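PDB 7COK: 5-ketofructose reductase from Gluconobacter sp., which reduces 5-ketofructose, probably to fructose with NADPH as the hydride donor, and represents a novel class in the shikimate dehydrogenase family. Local coordinates for residues 125-130 / 146-151; 74-79 / 90-95; 130-135 / 153-158. All coordinates share one frame; numbering follows the deposited sequence.

Overall arrangement
Contacts 1 and 3 belong to one beta-alpha-beta unit of the parallel, Rossmann-type sheet, which probably binds the nucleotide cofactor. Both pair strand 126-130 or the residues just after it with strand 150-155, and they share Leu130. Contact 1 lies at the start of the two strands and is partly buried, with a charged and aromatic stack on one face and aliphatic packing on the other. Contact 3 lies at their ends, is buried, and brings in the glycine-rich turn. Contact 2 sits in the substrate-binding domain, about 26 Å from contact 1 and 23 Å from contact 3, centre to centre. It is partly buried, purely apolar and has no hydrogen bond across it.

Contact 1: residues 125-130 / 146-151; sequences KRVVIL and AGAAHI
The guanidinium of Arg126 lies flat on the imidazole of His150, the two planes 23° apart. NH1 of Arg126 does most of the covering: it sits over the centre of the His150 ring and comes within 3.5 Å of His150 CG. NH2 of Arg126 lies over the root of the side chain, 3.5 Å from His150 CB. Two torsions create the overlap. His150 CG is anti to its backbone N (chi1 -166°), and the Arg126 chain bends at chi3 (64°), which folds the guanidinium back over the ring. A water in the plane of the imidazole lies 2.7 Å from His150 ND1 and donates to Val127 O, which ties the ring edge to the neighbouring strand and probably limits its rotation.

Beneath the stack the backbones pair in parallel, Arg126 beside His150 and Val127 beside Ile151. Val127 N donates to His150 O at 2.8 Å. Lys125 O takes Ala149 N at 2.8 Å and, weakly, His150 N, so one carbonyl holds the chain as it enters the strand. Just before this, Gly147 closes the preceding helix in a Schellman motif.

The opposite face of the sheet is aliphatic. Ile129 CD1 meets Ile151 CG2 at 3.8 Å, and Val127 CB lies near Ile151 CG1. Leu143 and Ala140 of helix 134-145 pack on Val127 and Ile129 respectively, so this face is turned to the crossover helix. On the stack side, His150 also touches Thr175 and Glu177 of strand 175-180. Two adjacent parallel strands joined through a helix that covers one face are characteristic of the first beta-alpha-beta unit of a Rossmann fold.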
ATOM      1  N   LYS A 125      -8.994  36.415  19.882  1.00 17.12           N
ATOM      2  CA  LYS A 125      -7.670  36.432  20.492  1.00 16.81           C
ATOM      3  C   LYS A 125      -6.638  37.198  19.682  1.00 16.33           C
ATOM      4  O   LYS A 125      -6.759  37.329  18.458  1.00 14.82           O
ATOM      5  CB  LYS A 125      -7.162  34.995  20.743  1.00 18.02           C
ATOM      6  CG  LYS A 125      -7.979  34.148  21.718  1.00 20.43           C
ATOM      7  CD  LYS A 125      -8.096  34.824  23.076  1.00 22.17           C
ATOM      8  CE  LYS A 125      -8.027  33.827  24.213  1.00 23.59           C
ATOM      9  NZ  LYS A 125      -9.296  33.076  24.293  1.00 25.47           N
ATOM     10  N   ARG A 126      -5.644  37.716  20.400  1.00 15.36           N
ATOM     11  CA  ARG A 126      -4.488  38.365  19.796  1.00 15.43           C
ATOM     12  C   ARG A 126      -3.298  37.422  19.876  1.00 14.91           C
ATOM     13  O   ARG A 126      -2.911  36.943  20.953  1.00 14.67           O
ATOM     14  CB  ARG A 126      -4.203  39.697  20.474  1.00 17.19           C
ATOM     15  CG  ARG A 126      -5.424  40.595  20.446  1.00 18.45           C
ATOM     16  CD  ARG A 126      -5.165  41.950  21.068  1.00 19.01           C
ATOM     17  NE  ARG A 126      -4.167  42.737  20.335  1.00 20.35           N
ATOM     18  CZ  ARG A 126      -4.412  43.535  19.295  1.00 20.62           C
ATOM     19  NH1 ARG A 126      -3.401  44.193  18.738  1.00 21.96           N
ATOM     20  NH2 ARG A 126      -5.641  43.674  18.806  1.00 22.52           N
ATOM     21  N   VAL A 127      -2.734  37.139  18.703  1.00 14.14           N
ATOM     22  CA  VAL A 127      -1.778  36.054  18.513  1.00 13.68           C
ATOM     23  C   VAL A 127      -0.457  36.567  17.937  1.00 13.23           C
ATOM     24  O   VAL A 127      -0.461  37.428  17.048  1.00 13.66           O
ATOM     25  CB  VAL A 127      -2.316  35.009  17.513  1.00 13.52           C
ATOM     26  CG1 VAL A 127      -1.367  33.821  17.387  1.00 14.19           C
ATOM     27  CG2 VAL A 127      -3.712  34.511  17.891  1.00 13.80           C
ATOM     28  N   VAL A 128       0.657  36.019  18.430  1.00 12.58           N
ATOM     29  CA  VAL A 128       1.991  36.247  17.857  1.00 12.92           C
ATOM     30  C   VAL A 128       2.548  34.934  17.329  1.00 12.33           C
ATOM     31  O   VAL A 128       2.613  33.941  18.079  1.00 12.62           O
ATOM     32  CB  VAL A 128       2.987  36.850  18.877  1.00 13.61           C
ATOM     33  CG1 VAL A 128       4.406  36.872  18.305  1.00 14.47           C
ATOM     34  CG2 VAL A 128       2.580  38.263  19.229  1.00 15.02           C
ATOM     35  N   ILE A 129       2.973  34.934  16.059  1.00 11.60           N
ATOM     36  CA  ILE A 129       3.599  33.765  15.445  1.00 11.45           C
ATOM     37  C   ILE A 129       5.042  34.117  15.145  1.00 11.04           C
ATOM     38  O   ILE A 129       5.324  35.086  14.421  1.00 11.80           O
ATOM     39  CB  ILE A 129       2.898  33.365  14.132  1.00 11.15           C
ATOM     40  CG1 ILE A 129       1.402  33.150  14.373  1.00 11.83           C
ATOM     41  CG2 ILE A 129       3.630  32.168  13.482  1.00 11.83           C
ATOM     42  CD1 ILE A 129       0.648  32.745  13.113  1.00 12.44           C
ATOM     43  N   LEU A 130       5.959  33.365  15.738  1.00 11.36           N
ATOM     44  CA  LEU A 130       7.386  33.489  15.441  1.00 12.45           C
ATOM     45  C   LEU A 130       7.726  32.650  14.231  1.00 13.75           C
ATOM     46  O   LEU A 130       7.666  31.419  14.286  1.00 13.87           O
ATOM     47  CB  LEU A 130       8.275  33.062  16.626  1.00 13.26           C
ATOM     48  CG  LEU A 130       7.867  33.617  17.975  1.00 14.00           C
ATOM     49  CD1 LEU A 130       8.549  32.819  19.079  1.00 14.43           C
ATOM     50  CD2 LEU A 130       8.113  35.124  18.076  1.00 13.94           C
ATOM     51  N   ALA A 146     -10.887  30.816  12.209  1.00 16.70           N
ATOM     52  CA  ALA A 146     -11.503  30.441  13.465  1.00 17.10           C
ATOM     53  C   ALA A 146     -11.851  31.643  14.350  1.00 17.10           C
ATOM     54  O   ALA A 146     -12.192  31.462  15.534  1.00 17.72           O
ATOM     55  CB  ALA A 146     -10.597  29.488  14.213  1.00 16.82           C
ATOM     56  N   GLY A 147     -11.696  32.851  13.803  1.00 16.74           N
ATOM     57  CA  GLY A 147     -12.146  34.067  14.467  1.00 16.67           C
ATOM     58  C   GLY A 147     -11.149  34.855  15.282  1.00 17.21           C
ATOM     59  O   GLY A 147     -11.550  35.769  16.012  1.00 16.77           O
ATOM     60  N   ALA A 148      -9.846  34.558  15.168  1.00 16.09           N
ATOM     61  CA  ALA A 148      -8.849  35.379  15.871  1.00 16.41           C
ATOM     62  C   ALA A 148      -8.951  36.852  15.465  1.00 15.81           C
ATOM     63  O   ALA A 148      -9.273  37.169  14.317  1.00 17.40           O
ATOM     64  CB  ALA A 148      -7.438  34.847  15.664  1.00 16.32           C
ATOM     65  N   ALA A 149      -8.700  37.741  16.415  1.00 15.89           N
ATOM     66  CA  ALA A 149      -8.837  39.183  16.140  1.00 15.54           C
ATOM     67  C   ALA A 149      -7.617  39.784  15.436  1.00 15.94           C
ATOM     68  O   ALA A 149      -7.754  40.613  14.514  1.00 17.12           O
ATOM     69  CB  ALA A 149      -9.152  39.943  17.422  1.00 16.03           C
ATOM     70  N   HIS A 150      -6.433  39.355  15.857  1.00 15.45           N
ATOM     71  CA  HIS A 150      -5.197  40.012  15.475  1.00 14.63           C
ATOM     72  C   HIS A 150      -4.050  39.026  15.467  1.00 14.39           C
ATOM     73  O   HIS A 150      -3.862  38.278  16.433  1.00 14.45           O
ATOM     74  CB  HIS A 150      -4.890  41.168  16.441  1.00 15.09           C
ATOM     75  CG  HIS A 150      -3.831  42.090  15.940  1.00 16.18           C
ATOM     76  ND1 HIS A 150      -2.489  41.817  16.076  1.00 16.57           N
ATOM     77  CD2 HIS A 150      -3.912  43.266  15.268  1.00 16.73           C
ATOM     78  CE1 HIS A 150      -1.786  42.780  15.507  1.00 16.89           C
ATOM     79  NE2 HIS A 150      -2.625  43.679  15.023  1.00 17.50           N
ATOM     80  N   ILE A 151      -3.308  39.017  14.360  1.00 14.40           N
ATOM     81  CA  ILE A 151      -2.208  38.075  14.189  1.00 14.19           C
ATOM     82  C   ILE A 151      -0.977  38.845  13.767  1.00 13.92           C
ATOM     83  O   ILE A 151      -0.982  39.515  12.731  1.00 14.49           O
ATOM     84  CB  ILE A 151      -2.529  36.940  13.182  1.00 14.73           C
ATOM     85  CG1 ILE A 151      -3.763  36.148  13.628  1.00 15.36           C
ATOM     86  CG2 ILE A 151      -1.341  35.971  13.059  1.00 14.65           C
ATOM     87  CD1 ILE A 151      -4.433  35.335  12.533  1.00 14.71           C
TER
HETATM   88  O   HOH W   1      -1.013  40.114  17.570  1.00 17.40           O

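Contact 2: residues 74-79 / 90-95; sequences AVLDHL and GAVNCV
This is a wholly apolar contact, Val75, Leu76 and Leu79 against Val92 and Val95, in the substrate-binding domain. It sets a short 3-10 turn, residues 75-78, against the chain that leads from helix 84-89 into strand 94-98. Val92 is the residue that Val75, Leu76 and Leu79 all touch. Its CB meets Val75 CG1 at 3.8 Å, the two side chains crossing at about a right angle. Val75 CG1 lies between its own backbone N and carbonyl carbon (chi1 78°), which turns this methyl onto Val92. Leu76 CD1 lies on the backbone, 3.7 Å from Ala91 CA, and also meets Val92 CG2.

Leu79 divides its two methyls. CD1 meets Val92 CG2 tip to tip at 3.9 Å, and CD2 crosses to Val95 CG2 at 3.8 Å. An alanine here lacks both methyls, and would probably open a gap between the turn and Val92 and Val95. Val75 also touches Cys67 and Val95 touches Phe65, so strand 64-67 meets both segments.

Asn93 and Cys94 both face His105 of the adjacent strand 101-105, a classic beta bulge. The arrangement is a 3-10 turn and Leu79 packed on the residues either side of this bulge, where the chain enters strand 94-98 of the mixed sheet of the shikimate dehydrogenase substrate-binding domain.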
ATOM      1  N   ALA A  74       2.103  21.545  -5.929  1.00 14.32           N
ATOM      2  CA  ALA A  74       1.926  20.903  -7.224  1.00 14.40           C
ATOM      3  C   ALA A  74       0.659  20.042  -7.275  1.00 14.19           C
ATOM      4  O   ALA A  74      -0.015  19.968  -8.298  1.00 15.18           O
ATOM      5  CB  ALA A  74       3.150  20.058  -7.531  1.00 14.88           C
ATOM      6  N   VAL A  75       0.294  19.422  -6.154  1.00 14.08           N
ATOM      7  CA  VAL A  75      -0.866  18.540  -6.140  1.00 14.05           C
ATOM      8  C   VAL A  75      -2.173  19.270  -6.471  1.00 14.48           C
ATOM      9  O   VAL A  75      -3.106  18.633  -6.935  1.00 13.69           O
ATOM     10  CB  VAL A  75      -0.959  17.716  -4.820  1.00 12.91           C
ATOM     11  CG1 VAL A  75      -1.516  18.566  -3.676  1.00 13.22           C
ATOM     12  CG2 VAL A  75      -1.768  16.444  -5.022  1.00 13.59           C
ATOM     13  N   LEU A  76      -2.223  20.593  -6.266  1.00 14.84           N
ATOM     14  CA  LEU A  76      -3.476  21.305  -6.547  1.00 15.94           C
ATOM     15  C   LEU A  76      -3.950  21.101  -7.984  1.00 16.80           C
ATOM     16  O   LEU A  76      -5.161  21.048  -8.228  1.00 17.41           O
ATOM     17  CB  LEU A  76      -3.388  22.793  -6.204  1.00 17.61           C
ATOM     18  CG  LEU A  76      -3.708  23.152  -4.755  1.00 19.78           C
ATOM     19  CD1 LEU A  76      -2.522  22.894  -3.841  1.00 21.67           C
ATOM     20  CD2 LEU A  76      -4.127  24.621  -4.719  1.00 20.49           C
ATOM     21  N   ASP A  77      -2.995  20.947  -8.901  1.00 17.64           N
ATOM     22  CA  ASP A  77      -3.266  20.670 -10.334  1.00 18.94           C
ATOM     23  C   ASP A  77      -4.011  19.361 -10.605  1.00 17.77           C
ATOM     24  O   ASP A  77      -4.593  19.162 -11.686  1.00 18.43           O
ATOM     25  CB  ASP A  77      -1.948  20.613 -11.126  1.00 21.95           C
ATOM     26  CG  ASP A  77      -1.262  21.948 -11.238  1.00 25.57           C
ATOM     27  OD1 ASP A  77      -1.951  22.989 -11.371  1.00 30.15           O
ATOM     28  OD2 ASP A  77      -0.012  21.944 -11.209  1.00 28.15           O
ATOM     29  N   HIS A  78      -3.988  18.443  -9.645  1.00 16.46           N
ATOM     30  CA  HIS A  78      -4.535  17.113  -9.881  1.00 16.58           C
ATOM     31  C   HIS A  78      -5.819  16.795  -9.117  1.00 16.69           C
ATOM     32  O   HIS A  78      -6.308  15.657  -9.159  1.00 19.08           O
ATOM     33  CB  HIS A  78      -3.469  16.074  -9.563  1.00 16.20           C
ATOM     34  CG  HIS A  78      -2.141  16.375 -10.172  1.00 17.29           C
ATOM     35  ND1 HIS A  78      -1.943  16.436 -11.536  1.00 18.42           N
ATOM     36  CD2 HIS A  78      -0.950  16.667  -9.603  1.00 17.96           C
ATOM     37  CE1 HIS A  78      -0.678  16.734 -11.776  1.00 18.71           C
ATOM     38  NE2 HIS A  78      -0.056  16.886 -10.622  1.00 18.48           N
ATOM     39  N   LEU A  79      -6.387  17.807  -8.473  1.00 16.02           N
ATOM     40  CA  LEU A  79      -7.558  17.629  -7.610  1.00 16.25           C
ATOM     41  C   LEU A  79      -8.843  18.081  -8.263  1.00 16.51           C
ATOM     42  O   LEU A  79      -8.814  18.868  -9.219  1.00 18.20           O
ATOM     43  CB  LEU A  79      -7.365  18.384  -6.284  1.00 18.28           C
ATOM     44  CG  LEU A  79      -6.078  18.034  -5.531  1.00 18.41           C
ATOM     45  CD1 LEU A  79      -5.902  18.940  -4.334  1.00 18.80           C
ATOM     46  CD2 LEU A  79      -5.999  16.567  -5.115  1.00 19.51           C
ATOM     47  N   GLY A  90      -3.042  27.889  -0.310  1.00 14.06           N
ATOM     48  CA  GLY A  90      -2.459  27.615  -1.616  1.00 13.25           C
ATOM     49  C   GLY A  90      -1.651  26.343  -1.626  1.00 13.82           C
ATOM     50  O   GLY A  90      -0.754  26.159  -2.453  1.00 14.17           O
ATOM     51  N   ALA A  91      -1.997  25.442  -0.710  1.00 13.13           N
ATOM     52  CA  ALA A  91      -1.308  24.175  -0.611  1.00 12.66           C
ATOM     53  C   ALA A  91      -2.238  23.148   0.032  1.00 12.29           C
ATOM     54  O   ALA A  91      -3.114  23.514   0.817  1.00 11.74           O
ATOM     55  CB  ALA A  91      -0.021  24.335   0.190  1.00 12.61           C
ATOM     56  N   VAL A  92      -2.010  21.876  -0.302  1.00 11.78           N
ATOM     57  CA  VAL A  92      -2.784  20.741   0.183  1.00 12.02           C
ATOM     58  C   VAL A  92      -1.825  19.651   0.687  1.00 11.75           C
ATOM     59  O   VAL A  92      -0.842  19.289   0.021  1.00 12.64           O
ATOM     60  CB  VAL A  92      -3.666  20.181  -0.965  1.00 11.48           C
ATOM     61  CG1 VAL A  92      -4.121  18.754  -0.664  1.00 12.61           C
ATOM     62  CG2 VAL A  92      -4.883  21.053  -1.186  1.00 12.99           C
ATOM     63  N   ASN A  93      -2.126  19.113   1.864  1.00 11.74           N
ATOM     64  CA  ASN A  93      -1.351  18.024   2.422  1.00 12.75           C
ATOM     65  C   ASN A  93      -2.200  16.790   2.724  1.00 12.05           C
ATOM     66  O   ASN A  93      -1.641  15.805   3.147  1.00 12.31           O
ATOM     67  CB  ASN A  93      -0.628  18.458   3.699  1.00 14.29           C
ATOM     68  CG  ASN A  93      -1.592  18.690   4.848  1.00 14.94           C
ATOM     69  OD1 ASN A  93      -2.432  19.569   4.782  1.00 17.06           O
ATOM     70  ND2 ASN A  93      -1.479  17.899   5.891  1.00 17.84           N
ATOM     71  N   CYS A  94      -3.523  16.857   2.542  1.00 11.50           N
ATOM     72  CA  CYS A  94      -4.416  15.753   2.872  1.00 12.28           C
ATOM     73  C   CYS A  94      -5.505  15.687   1.826  1.00 11.19           C
ATOM     74  O   CYS A  94      -6.304  16.629   1.675  1.00 12.18           O
ATOM     75  CB  CYS A  94      -5.024  15.999   4.239  1.00 12.05           C
ATOM     76  SG  CYS A  94      -6.205  14.716   4.780  1.00 14.74           S
ATOM     77  N   VAL A  95      -5.520  14.585   1.097  1.00 10.34           N
ATOM     78  CA  VAL A  95      -6.482  14.380   0.008  1.00 11.34           C
ATOM     79  C   VAL A  95      -7.416  13.250   0.379  1.00 11.43           C
ATOM     80  O   VAL A  95      -6.969  12.189   0.778  1.00 12.84           O
ATOM     81  CB  VAL A  95      -5.769  14.079  -1.346  1.00 11.24           C
ATOM     82  CG1 VAL A  95      -6.793  13.792  -2.470  1.00 11.71           C
ATOM     83  CG2 VAL A  95      -4.856  15.237  -1.735  1.00 11.64           C
TER

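Contact 3: residues 130-135 / 153-158; sequences LGAGGA and IVNRDA
Ala132 points its methyl at the carboxamide of Asn155, CB lying 3.5 Å from Asn155 CG. This places the glycine-rich turn of a Rossmann-type beta-alpha-beta unit against the end of the next strand. The turn fits the GxGxxA pattern, with Gly131 and Gly133 as its glycines, and in this family such a turn is expected to receive the dinucleotide cofactor.

Asn155 stands with CG anti to its backbone N (chi1 -157°), which brings the amide group alongside the turn. Its OD1 approaches Gly131 CA and lies 3.2 Å from Ala132 N. The other end of the same amide points back into its own loop, where ND2 donates to Asp157 O at 2.8 Å, nearly straight (171°). The acceptor lies in the Asn155 amide plane, while ND2 stands above the plane of that carbonyl. The carboxamide thus has one end at the glycine turn and the other on the loop that leads to helix 158-171. Asp157 N-caps that helix and its OD1 also bonds Ser159 OG.

Leu130 and Val154 sit on one face of the sheet, where Leu130 CD2 comes within 4.3 Å of Val154 CB. Trp181 touches both of them. On the other face Ile153 turns its CG2 toward the turn, 4.2 Å from Ala132 CB. Ala161 and Ile164 of helix 158-171 also touch Ile153.

The backbone link is Gly131 N to Val154 O, 2.7 Å long. Gly131 has positive phi (103°), where any side chain would collide with the carbonyl O of Leu130. Gly131 O is buried here with no polar partner in the model, and Ile153 CG2 lies 3.5 Å from it.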
ATOM      1  N   LEU A 130       5.959  33.365  15.738  1.00 11.36           N
ATOM      2  CA  LEU A 130       7.386  33.489  15.441  1.00 12.45           C
ATOM      3  C   LEU A 130       7.726  32.650  14.231  1.00 13.75           C
ATOM      4  O   LEU A 130       7.666  31.419  14.286  1.00 13.87           O
ATOM      5  CB  LEU A 130       8.275  33.062  16.626  1.00 13.26           C
ATOM      6  CG  LEU A 130       7.867  33.617  17.975  1.00 14.00           C
ATOM      7  CD1 LEU A 130       8.549  32.819  19.079  1.00 14.43           C
ATOM      8  CD2 LEU A 130       8.113  35.124  18.076  1.00 13.94           C
ATOM      9  N   GLY A 131       8.178  33.319  13.173  1.00 14.04           N
ATOM     10  CA  GLY A 131       8.571  32.662  11.920  1.00 15.43           C
ATOM     11  C   GLY A 131       7.518  32.819  10.841  1.00 16.12           C
ATOM     12  O   GLY A 131       6.341  33.015  11.155  1.00 19.15           O
ATOM     13  N   ALA A 132       7.943  32.736   9.579  1.00 17.48           N
ATOM     14  CA  ALA A 132       7.066  32.936   8.421  1.00 17.90           C
ATOM     15  C   ALA A 132       7.004  31.787   7.377  1.00 19.40           C
ATOM     16  O   ALA A 132       6.617  32.012   6.218  1.00 21.85           O
ATOM     17  CB  ALA A 132       7.425  34.256   7.739  1.00 16.63           C
ATOM     18  N   GLY A 133       7.409  30.580   7.768  1.00 20.13           N
ATOM     19  CA  GLY A 133       7.364  29.406   6.881  1.00 21.41           C
ATOM     20  C   GLY A 133       5.992  28.860   6.489  1.00 20.53           C
ATOM     21  O   GLY A 133       4.947  29.541   6.615  1.00 19.97           O
ATOM     22  N   GLY A 134       5.999  27.634   5.965  1.00 21.49           N
ATOM     23  CA  GLY A 134       4.759  26.956   5.559  1.00 21.47           C
ATOM     24  C   GLY A 134       3.827  26.752   6.738  1.00 20.92           C
ATOM     25  O   GLY A 134       2.598  27.003   6.635  1.00 21.75           O
ATOM     26  N   ALA A 135       4.410  26.327   7.858  1.00 22.11           N
ATOM     27  CA  ALA A 135       3.677  26.122   9.122  1.00 17.69           C
ATOM     28  C   ALA A 135       3.022  27.417   9.599  1.00 15.57           C
ATOM     29  O   ALA A 135       1.834  27.456   9.907  1.00 14.69           O
ATOM     30  CB  ALA A 135       4.611  25.554  10.180  1.00 20.06           C
ATOM     31  N   ILE A 153       2.966  38.439  12.741  1.00 13.48           N
ATOM     32  CA  ILE A 153       3.929  37.466  12.237  1.00 12.67           C
ATOM     33  C   ILE A 153       5.305  38.112  12.331  1.00 13.33           C
ATOM     34  O   ILE A 153       5.487  39.233  11.862  1.00 13.61           O
ATOM     35  CB  ILE A 153       3.615  37.000  10.792  1.00 13.07           C
ATOM     36  CG1 ILE A 153       2.183  36.450  10.707  1.00 13.67           C
ATOM     37  CG2 ILE A 153       4.580  35.909  10.377  1.00 12.65           C
ATOM     38  CD1 ILE A 153       1.127  37.469  10.323  1.00 14.61           C
ATOM     39  N   VAL A 154       6.225  37.435  13.003  1.00 12.88           N
ATOM     40  CA  VAL A 154       7.549  37.969  13.357  1.00 13.39           C
ATOM     41  C   VAL A 154       8.587  37.143  12.609  1.00 13.59           C
ATOM     42  O   VAL A 154       8.605  35.908  12.661  1.00 13.16           O
ATOM     43  CB  VAL A 154       7.800  37.957  14.908  1.00 13.19           C
ATOM     44  CG1 VAL A 154       9.090  38.672  15.282  1.00 14.60           C
ATOM     45  CG2 VAL A 154       6.671  38.639  15.649  1.00 14.24           C
ATOM     46  N   ASN A 155       9.411  37.825  11.817  1.00 14.54           N
ATOM     47  CA  ASN A 155      10.399  37.132  11.003  1.00 14.75           C
ATOM     48  C   ASN A 155      11.595  38.037  10.748  1.00 15.47           C
ATOM     49  O   ASN A 155      11.436  39.245  10.621  1.00 15.54           O
ATOM     50  CB  ASN A 155       9.765  36.731   9.659  1.00 15.30           C
ATOM     51  CG  ASN A 155      10.477  35.562   8.993  1.00 14.89           C
ATOM     52  OD1 ASN A 155      10.670  34.503   9.587  1.00 15.95           O
ATOM     53  ND2 ASN A 155      10.871  35.755   7.730  1.00 14.71           N
ATOM     54  N   ARG A 156      12.794  37.452  10.683  1.00 16.67           N
ATOM     55  CA  ARG A 156      13.987  38.252  10.385  1.00 17.71           C
ATOM     56  C   ARG A 156      13.824  38.903   9.024  1.00 18.84           C
ATOM     57  O   ARG A 156      14.105  40.084   8.891  1.00 18.89           O
ATOM     58  CB  ARG A 156      15.258  37.416  10.477  1.00 18.16           C
ATOM     59  CG  ARG A 156      15.590  36.956  11.876  1.00 20.13           C
ATOM     60  CD  ARG A 156      17.041  36.496  11.980  1.00 20.55           C
ATOM     61  NE  ARG A 156      17.993  37.610  11.907  1.00 19.05           N
ATOM     62  CZ  ARG A 156      18.327  38.411  12.926  1.00 18.55           C
ATOM     63  NH1 ARG A 156      17.798  38.249  14.139  1.00 18.50           N
ATOM     64  NH2 ARG A 156      19.193  39.384  12.733  1.00 19.01           N
ATOM     65  N   ASP A 157      13.325  38.154   8.039  1.00 20.20           N
ATOM     66  CA  ASP A 157      12.959  38.742   6.749  1.00 19.95           C
ATOM     67  C   ASP A 157      11.495  39.135   6.843  1.00 19.42           C
ATOM     68  O   ASP A 157      10.600  38.306   6.624  1.00 18.04           O
ATOM     69  CB  ASP A 157      13.214  37.761   5.605  1.00 21.98           C
ATOM     70  CG  ASP A 157      12.804  38.314   4.243  1.00 22.13           C
ATOM     71  OD1 ASP A 157      12.232  39.423   4.174  1.00 23.63           O
ATOM     72  OD2 ASP A 157      13.031  37.615   3.238  1.00 24.53           O
ATOM     73  N   ALA A 158      11.271  40.399   7.188  1.00 17.59           N
ATOM     74  CA  ALA A 158       9.934  40.944   7.446  1.00 17.63           C
ATOM     75  C   ALA A 158       9.016  40.892   6.235  1.00 17.72           C
ATOM     76  O   ALA A 158       7.802  40.786   6.403  1.00 17.03           O
ATOM     77  CB  ALA A 158      10.019  42.365   7.990  1.00 17.61           C
TER